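Local coordinates for protein probable dipeptidase (Pseudomonas aeruginosa, PDB 3B40) that probably acts as a metal-dependent dipeptidase of the membrane dipeptidase (M19) family, hydrolysing dipeptides, at residues A[211-220]-A[245-255]; A[273-282]-A[294-302]. The protein carries 11 engineered substitutions. All coordinates share one frame; numbering follows the deposited sequence.

Interaction 1. Residues A[211-220]-A[245-255]; sequences VSQMSTKALE and RNLSDHEMQLI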
# COMPACT_ATOMS: atom_id res chain seq x y z
N VAL A 211 -6.44 6.11 2.92
CA VAL A 211 -6.39 5.98 4.35
C VAL A 211 -5.55 4.80 4.87
O VAL A 211 -5.42 4.65 6.07
CB VAL A 211 -7.82 5.96 5.01
CG1 VAL A 211 -8.60 7.22 4.59
CG2 VAL A 211 -8.55 4.69 4.62
N SER A 212 -4.98 3.98 3.99
CA SER A 212 -4.12 2.88 4.45
C SER A 212 -2.93 3.50 5.20
O SER A 212 -2.40 4.49 4.73
CB SER A 212 -3.62 2.02 3.28
OG SER A 212 -4.65 1.17 2.80
N GLN A 213 -2.58 2.93 6.37
CA GLN A 213 -1.43 3.34 7.22
C GLN A 213 -1.79 4.38 8.31
O GLN A 213 -1.05 4.55 9.29
CB GLN A 213 -0.23 3.83 6.39
CG GLN A 213 0.33 2.87 5.26
CD GLN A 213 1.53 2.05 5.64
OE1 GLN A 213 2.04 2.13 6.76
NE2 GLN A 213 2.03 1.22 4.67
N MET A 214 -2.89 5.10 8.11
CA MET A 214 -3.37 6.15 9.02
C MET A 214 -3.96 5.52 10.29
O MET A 214 -4.57 4.47 10.22
CB MET A 214 -4.47 6.96 8.30
CG MET A 214 -3.94 7.88 7.16
SD MET A 214 -5.18 8.91 6.30
CE MET A 214 -5.45 10.24 7.44
N SER A 215 -3.81 6.19 11.43
CA SER A 215 -4.45 5.77 12.68
C SER A 215 -5.99 5.72 12.51
O SER A 215 -6.56 6.31 11.55
CB SER A 215 -4.06 6.72 13.83
OG SER A 215 -4.86 7.88 13.78
N THR A 216 -6.66 5.02 13.40
CA THR A 216 -8.13 4.92 13.38
C THR A 216 -8.83 6.25 13.53
O THR A 216 -9.78 6.53 12.78
CB THR A 216 -8.65 3.92 14.42
OG1 THR A 216 -8.19 2.61 14.02
CG2 THR A 216 -10.21 3.91 14.46
N LYS A 217 -8.38 7.07 14.46
CA LYS A 217 -8.96 8.41 14.63
C LYS A 217 -8.77 9.31 13.42
O LYS A 217 -9.65 10.12 13.13
CB LYS A 217 -8.39 9.10 15.86
CG LYS A 217 -8.96 8.55 17.17
CD LYS A 217 -8.13 9.07 18.35
CE LYS A 217 -8.47 8.30 19.64
NZ LYS A 217 -9.93 8.39 19.95
N ALA A 218 -7.65 9.18 12.73
CA ALA A 218 -7.37 10.03 11.58
C ALA A 218 -8.26 9.61 10.43
O ALA A 218 -8.81 10.45 9.73
CB ALA A 218 -5.94 9.95 11.20
N LEU A 219 -8.40 8.29 10.26
CA LEU A 219 -9.35 7.72 9.31
C LEU A 219 -10.74 8.28 9.58
O LEU A 219 -11.41 8.69 8.65
CB LEU A 219 -9.40 6.20 9.44
CG LEU A 219 -10.17 5.44 8.34
CD1 LEU A 219 -9.56 4.05 8.10
CD2 LEU A 219 -11.68 5.36 8.60
N GLU A 220 -11.15 8.30 10.86
CA GLU A 220 -12.51 8.71 11.20
C GLU A 220 -12.73 10.15 10.79
O GLU A 220 -13.81 10.49 10.31
CB GLU A 220 -12.78 8.51 12.70
CG GLU A 220 -12.99 7.03 13.08
CD GLU A 220 -12.98 6.78 14.58
OE1 GLU A 220 -12.62 7.69 15.36
OE2 GLU A 220 -13.31 5.66 14.99
N ARG A 245 -2.53 -1.93 12.28
CA ARG A 245 -2.33 -1.76 10.81
C ARG A 245 -3.51 -2.24 9.95
O ARG A 245 -3.76 -1.68 8.88
CB ARG A 245 -1.00 -2.42 10.37
CG ARG A 245 -0.60 -2.23 8.84
CD ARG A 245 -0.67 -0.79 8.29
NE ARG A 245 -0.22 -0.77 6.86
CZ ARG A 245 -1.02 -0.84 5.80
NH1 ARG A 245 -2.35 -0.86 5.94
NH2 ARG A 245 -0.49 -0.86 4.58
N ASN A 246 -4.27 -3.23 10.44
CA ASN A 246 -5.46 -3.74 9.75
C ASN A 246 -6.76 -2.98 10.13
O ASN A 246 -6.77 -2.23 11.12
CB ASN A 246 -5.59 -5.26 10.04
CG ASN A 246 -4.62 -6.10 9.21
OD1 ASN A 246 -3.91 -5.57 8.35
ND2 ASN A 246 -4.66 -7.44 9.37
N LEU A 247 -7.83 -3.17 9.35
CA LEU A 247 -9.09 -2.43 9.47
C LEU A 247 -10.16 -3.14 10.35
O LEU A 247 -10.40 -4.35 10.22
CB LEU A 247 -9.67 -2.20 8.06
CG LEU A 247 -8.91 -1.27 7.09
CD1 LEU A 247 -9.55 -1.26 5.72
CD2 LEU A 247 -8.87 0.15 7.65
N SER A 248 -10.80 -2.40 11.23
CA SER A 248 -11.95 -2.90 11.97
C SER A 248 -13.09 -2.88 10.98
O SER A 248 -13.01 -2.18 9.96
CB SER A 248 -12.28 -2.00 13.15
OG SER A 248 -12.66 -0.70 12.70
N ASP A 249 -14.16 -3.62 11.27
CA ASP A 249 -15.40 -3.58 10.44
C ASP A 249 -15.93 -2.16 10.31
O ASP A 249 -16.30 -1.74 9.22
CB ASP A 249 -16.50 -4.47 11.05
CG ASP A 249 -16.18 -5.95 10.95
OD1 ASP A 249 -15.06 -6.35 10.53
OD2 ASP A 249 -17.09 -6.73 11.28
N HIS A 250 -15.90 -1.40 11.41
CA HIS A 250 -16.39 -0.01 11.39
C HIS A 250 -15.58 0.92 10.46
O HIS A 250 -16.14 1.77 9.77
CB HIS A 250 -16.47 0.57 12.80
CG HIS A 250 -17.04 1.95 12.84
ND1 HIS A 250 -16.26 3.08 12.99
CD2 HIS A 250 -18.32 2.40 12.70
CE1 HIS A 250 -17.02 4.15 12.94
NE2 HIS A 250 -18.27 3.77 12.77
N GLU A 251 -14.25 0.77 10.44
CA GLU A 251 -13.40 1.55 9.53
C GLU A 251 -13.76 1.25 8.06
O GLU A 251 -13.88 2.18 7.23
CB GLU A 251 -11.92 1.25 9.79
CG GLU A 251 -11.41 1.90 11.08
CD GLU A 251 -9.99 1.49 11.45
OE1 GLU A 251 -9.72 0.28 11.69
OE2 GLU A 251 -9.15 2.39 11.54
N MET A 252 -13.95 -0.02 7.76
CA MET A 252 -14.45 -0.50 6.45
C MET A 252 -15.80 0.12 6.09
O MET A 252 -16.00 0.56 4.95
CB MET A 252 -14.56 -2.05 6.44
CG MET A 252 -13.25 -2.88 6.46
SD MET A 252 -13.48 -4.74 6.50
CE MET A 252 -12.49 -4.97 7.93
N GLN A 253 -16.72 0.19 7.05
CA GLN A 253 -18.03 0.79 6.77
C GLN A 253 -17.89 2.26 6.39
O GLN A 253 -18.58 2.74 5.49
CB GLN A 253 -18.97 0.66 7.97
CG GLN A 253 -19.60 -0.75 8.14
CD GLN A 253 -20.34 -1.21 6.87
OE1 GLN A 253 -21.34 -0.59 6.46
NE2 GLN A 253 -19.84 -2.28 6.25
N LEU A 254 -17.03 2.99 7.09
CA LEU A 254 -16.75 4.37 6.76
C LEU A 254 -16.25 4.58 5.33
O LEU A 254 -16.62 5.56 4.66
CB LEU A 254 -15.75 4.97 7.76
CG LEU A 254 -16.31 5.22 9.17
CD1 LEU A 254 -15.22 5.82 10.07
CD2 LEU A 254 -17.57 6.13 9.16
N ILE A 255 -15.39 3.67 4.87
CA ILE A 255 -14.80 3.77 3.54
C ILE A 255 -15.91 3.46 2.56
O ILE A 255 -16.12 4.19 1.59
CB ILE A 255 -13.60 2.78 3.36
CG1 ILE A 255 -12.41 3.22 4.22
CG2 ILE A 255 -13.24 2.62 1.86
CD1 ILE A 255 -11.40 2.06 4.50
O HOH W 1 -6.91 2.81 10.17
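With CG anti to its own carbonyl carbon (chi1 -73°) and the chain extended beyond, Glu-251 carries its carboxylate out toward helix 216-225, where Thr-216 OG1, set beside its backbone N, meets it between two neighbouring outer helices of the TIM-barrel fold of M19 dipeptidases. Helices 216-225 and 249-257 follow successive parallel strands; their short segments here run 10.6 Å apart at 24°, nearly parallel. Thr-216 OG1 donates to Glu-251 OE2 at 2.7 Å, approaching from above the carboxylate plane. The other oxygen, Glu-251 OE1, turns its anti lone pair to Ser-248 N, 2.9 Å away. Ser-248 OG in return accepts from Glu-251 N, completing a capping box, so the carboxylate that bridges the helices also fixes the N terminus of its own helix. These bonds hold the group's rotation.

Beneath this polar pair, Leu-219 takes part in three of the four apolar pairs. Leu-219 CD2 meets Leu-254 CD1 at 3.9 Å and Leu-219 CD1 lies 4.0 Å from Leu-247 CD2, the two branches thus serving different partners. Leu-254 CD1 also abuts the CG of Glu-220. Deeper in, Val-211 and Ile-255 run past each other in opposite directions, CG2 against CD1, Val-211 touching Ile-230 and Ile-255 touching Ala-232 of strand 230-235.

At the far end the Gln-213 amide and the Arg-245 guanidinium are inclined at 43°, with Gln-213 CG over one guanidinium face. Gln-213 NE2 and Arg-245 NH2, both donors, are close but not hydrogen-bonded; they use His-234 NE2 and His-234 O instead, while Gln-213 OE1 accepts from Arg-176. A water lies 2.7 Å from Glu-251 OE2 and 2.9 Å from Met-214 O.

Interaction 2. Residues A[273-282]-A[294-302]; sequences PLSKPTLDKL and LEGLDYALM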
# COMPACT_ATOMS: atom_id res chain seq x y z
N PRO A 273 -1.78 -14.83 11.18
CA PRO A 273 -1.11 -14.59 12.47
C PRO A 273 0.20 -15.40 12.58
O PRO A 273 0.25 -16.52 12.11
CB PRO A 273 -2.13 -15.08 13.53
CG PRO A 273 -3.42 -15.26 12.81
CD PRO A 273 -3.15 -15.36 11.34
N LEU A 274 1.23 -14.83 13.19
CA LEU A 274 2.52 -15.51 13.30
C LEU A 274 2.38 -16.84 14.02
O LEU A 274 1.68 -16.94 15.05
CB LEU A 274 3.53 -14.63 14.05
CG LEU A 274 3.93 -13.29 13.40
CD1 LEU A 274 4.86 -12.50 14.33
CD2 LEU A 274 4.59 -13.44 12.04
N SER A 275 3.00 -17.87 13.45
CA SER A 275 3.01 -19.22 14.03
C SER A 275 3.76 -19.25 15.35
O SER A 275 4.63 -18.41 15.59
CB SER A 275 3.64 -20.22 13.06
OG SER A 275 5.00 -19.90 12.84
N LYS A 276 3.42 -20.22 16.21
CA LYS A 276 4.04 -20.33 17.53
C LYS A 276 5.58 -20.40 17.52
O LYS A 276 6.24 -19.73 18.34
CB LYS A 276 3.43 -21.48 18.36
CG LYS A 276 3.74 -21.39 19.85
CD LYS A 276 3.39 -20.01 20.40
CE LYS A 276 3.06 -20.05 21.90
NZ LYS A 276 4.27 -19.97 22.74
N PRO A 277 6.18 -21.21 16.59
CA PRO A 277 7.66 -21.21 16.55
C PRO A 277 8.29 -19.84 16.35
O PRO A 277 9.40 -19.58 16.85
CB PRO A 277 7.98 -22.13 15.36
CG PRO A 277 6.80 -23.07 15.30
CD PRO A 277 5.61 -22.17 15.61
N THR A 278 7.61 -18.96 15.62
CA THR A 278 8.11 -17.62 15.35
C THR A 278 7.91 -16.76 16.61
O THR A 278 8.82 -16.06 17.02
CB THR A 278 7.43 -17.00 14.10
OG1 THR A 278 7.84 -17.70 12.92
CG2 THR A 278 7.78 -15.53 13.95
N LEU A 279 6.71 -16.84 17.20
CA LEU A 279 6.43 -16.17 18.48
C LEU A 279 7.41 -16.55 19.59
O LEU A 279 7.89 -15.69 20.31
CB LEU A 279 4.98 -16.41 18.93
CG LEU A 279 3.86 -15.91 17.99
CD1 LEU A 279 2.50 -16.28 18.51
CD2 LEU A 279 3.97 -14.41 17.75
N ASP A 280 7.69 -17.85 19.71
CA ASP A 280 8.71 -18.34 20.64
C ASP A 280 10.08 -17.70 20.38
O ASP A 280 10.73 -17.20 21.30
CB ASP A 280 8.81 -19.86 20.54
CG ASP A 280 7.63 -20.57 21.17
OD1 ASP A 280 6.90 -19.94 21.96
OD2 ASP A 280 7.44 -21.78 20.88
N LYS A 281 10.49 -17.67 19.12
CA LYS A 281 11.72 -16.99 18.73
C LYS A 281 11.71 -15.50 19.12
O LYS A 281 12.69 -14.97 19.67
CB LYS A 281 11.95 -17.15 17.23
CG LYS A 281 12.46 -18.53 16.83
CD LYS A 281 12.82 -18.55 15.35
CE LYS A 281 12.48 -19.89 14.69
NZ LYS A 281 12.30 -19.69 13.20
N LEU A 282 10.61 -14.81 18.82
CA LEU A 282 10.52 -13.39 19.18
C LEU A 282 10.60 -13.19 20.69
O LEU A 282 11.30 -12.30 21.15
CB LEU A 282 9.25 -12.74 18.63
CG LEU A 282 9.21 -12.62 17.12
CD1 LEU A 282 7.80 -12.42 16.64
CD2 LEU A 282 10.17 -11.51 16.61
N LEU A 294 5.52 -10.93 24.44
CA LEU A 294 4.52 -10.34 23.56
C LEU A 294 3.08 -10.50 24.05
O LEU A 294 2.72 -11.55 24.55
CB LEU A 294 4.65 -10.93 22.15
CG LEU A 294 5.82 -10.46 21.29
CD1 LEU A 294 6.00 -11.40 20.12
CD2 LEU A 294 5.59 -9.01 20.80
N GLU A 295 2.28 -9.46 23.91
CA GLU A 295 0.82 -9.56 24.03
C GLU A 295 0.24 -9.00 22.75
O GLU A 295 0.14 -7.78 22.59
CB GLU A 295 0.28 -8.70 25.16
CG GLU A 295 -0.09 -9.46 26.42
CD GLU A 295 0.77 -9.04 27.59
OE1 GLU A 295 1.01 -7.81 27.72
OE2 GLU A 295 1.19 -9.91 28.37
N GLY A 296 -0.08 -9.88 21.82
CA GLY A 296 -0.61 -9.44 20.54
C GLY A 296 0.51 -9.17 19.56
O GLY A 296 1.70 -9.18 19.92
N LEU A 297 0.14 -8.88 18.33
CA LEU A 297 1.12 -8.93 17.24
C LEU A 297 1.73 -7.60 16.84
O LEU A 297 2.64 -7.58 16.02
CB LEU A 297 0.49 -9.62 16.01
CG LEU A 297 0.22 -11.11 16.15
CD1 LEU A 297 -0.61 -11.60 14.95
CD2 LEU A 297 1.55 -11.85 16.24
N ASP A 298 1.23 -6.49 17.40
CA ASP A 298 1.67 -5.18 16.94
C ASP A 298 3.18 -4.96 17.09
O ASP A 298 3.84 -4.38 16.21
CB ASP A 298 0.91 -4.07 17.64
CG ASP A 298 -0.55 -4.04 17.26
OD1 ASP A 298 -0.88 -4.05 16.06
OD2 ASP A 298 -1.38 -3.97 18.17
N TYR A 299 3.73 -5.45 18.21
CA TYR A 299 5.16 -5.29 18.50
C TYR A 299 5.97 -6.50 18.06
O TYR A 299 7.18 -6.55 18.31
CB TYR A 299 5.38 -5.06 19.99
CG TYR A 299 4.71 -3.82 20.58
CD1 TYR A 299 4.26 -2.77 19.77
CD2 TYR A 299 4.58 -3.69 21.97
CE1 TYR A 299 3.65 -1.66 20.32
CE2 TYR A 299 3.98 -2.58 22.54
CZ TYR A 299 3.52 -1.57 21.72
OH TYR A 299 2.95 -0.49 22.30
N ALA A 300 5.29 -7.49 17.46
CA ALA A 300 5.93 -8.67 16.90
C ALA A 300 6.38 -8.34 15.49
O ALA A 300 7.42 -8.83 15.04
CB ALA A 300 4.95 -9.84 16.86
N LEU A 301 5.59 -7.52 14.80
CA LEU A 301 5.81 -7.27 13.36
C LEU A 301 6.72 -6.08 13.11
O LEU A 301 7.13 -5.83 11.98
CB LEU A 301 4.47 -7.09 12.63
CG LEU A 301 3.47 -8.25 12.71
CD1 LEU A 301 2.14 -7.88 12.04
CD2 LEU A 301 4.03 -9.52 12.07
N MET A 302 7.02 -5.34 14.17
CA MET A 302 7.88 -4.18 14.06
C MET A 302 8.40 -3.87 15.47
O MET A 302 7.76 -4.25 16.45
CB MET A 302 7.07 -3.00 13.52
CG MET A 302 6.04 -2.50 14.54
SD MET A 302 5.61 -0.77 14.33
CE MET A 302 4.30 -0.63 15.58
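Leu-274 and Leu-297 meet at the heart of an entirely apolar contact: no hydrogen bond passes between 273-282 and 294-302, and the 312 Å² they bury together comes mainly from leucines. Leu-274 CD1 is the shared point on one side, 3.7 Å from Ala-300 CB and 3.8 Å from Leu-301 CD2, with Leu-297 CD2 also against it. Leu-297 divides its two methyls between partners. Leu-297 CD1 rests on the backbone CA of Pro-273 at 3.9 Å, whereas Leu-297 CD2 touches Leu-279 CD2 at 3.8 Å, the latter two side chains meeting nearly at right angles.

A second apolar group lies one helical turn farther on. Leu-282 CD1 packs on Ala-300 CB at 3.9 Å, and Leu-282 CB takes Leu-294 CD1 at 3.8 Å. Ala-300 CB thus sits against both Leu-274 CD1 and Leu-282 CD1, which also touch each other.

No polar bond joins the two segments; their polar groups bond within each segment or to other parts of the chain, as Ser-275 and Thr-278 do to Glu-330. In 294-302, Leu-297 O accepts from both Ala-300 N and Leu-301 N, from the same face of its plane, a tight turn that brings Leu-297, Ala-300 and Leu-301 to the same neighbour, Leu-274. The carbonyl of Ala-300, buried by the contact, has no partner in the model. On the helix, Lys-276 NZ and Asp-280 OD1 form a salt bridge of 2.7 Å.

Helix 276-288 is thus covered on this side by the loop that follows it, while helix 313-328 adds Leu-327 against Leu-274 and Ile-326 against Leu-282, and the loop residue Ile-243 backs Leu-297.

Overall arrangement
Along the chain the two contacts come in series, neither nesting nor crossing. Interaction 1 closes first, spanning 24 intervening residues that include the end of helix 216-225 and strand 230-235, and so joins two successive beta-alpha units of the barrel. The chain continues through helix 249-257, strand 261-265 and helix 268-271 before interaction 2 opens. That contact closes a shorter loop of 11 residues, folding the segment after helix 276-288 back on that helix, farther from the chain centre (22 Å against 14 Å). Interactions 1 and 2 have centres 23 Å apart and nearest atoms about 5 Å apart. Asp-298 OD1 accepts a hydrogen bond from the backbone N of Lys-244, next to Arg-245 of interaction 1.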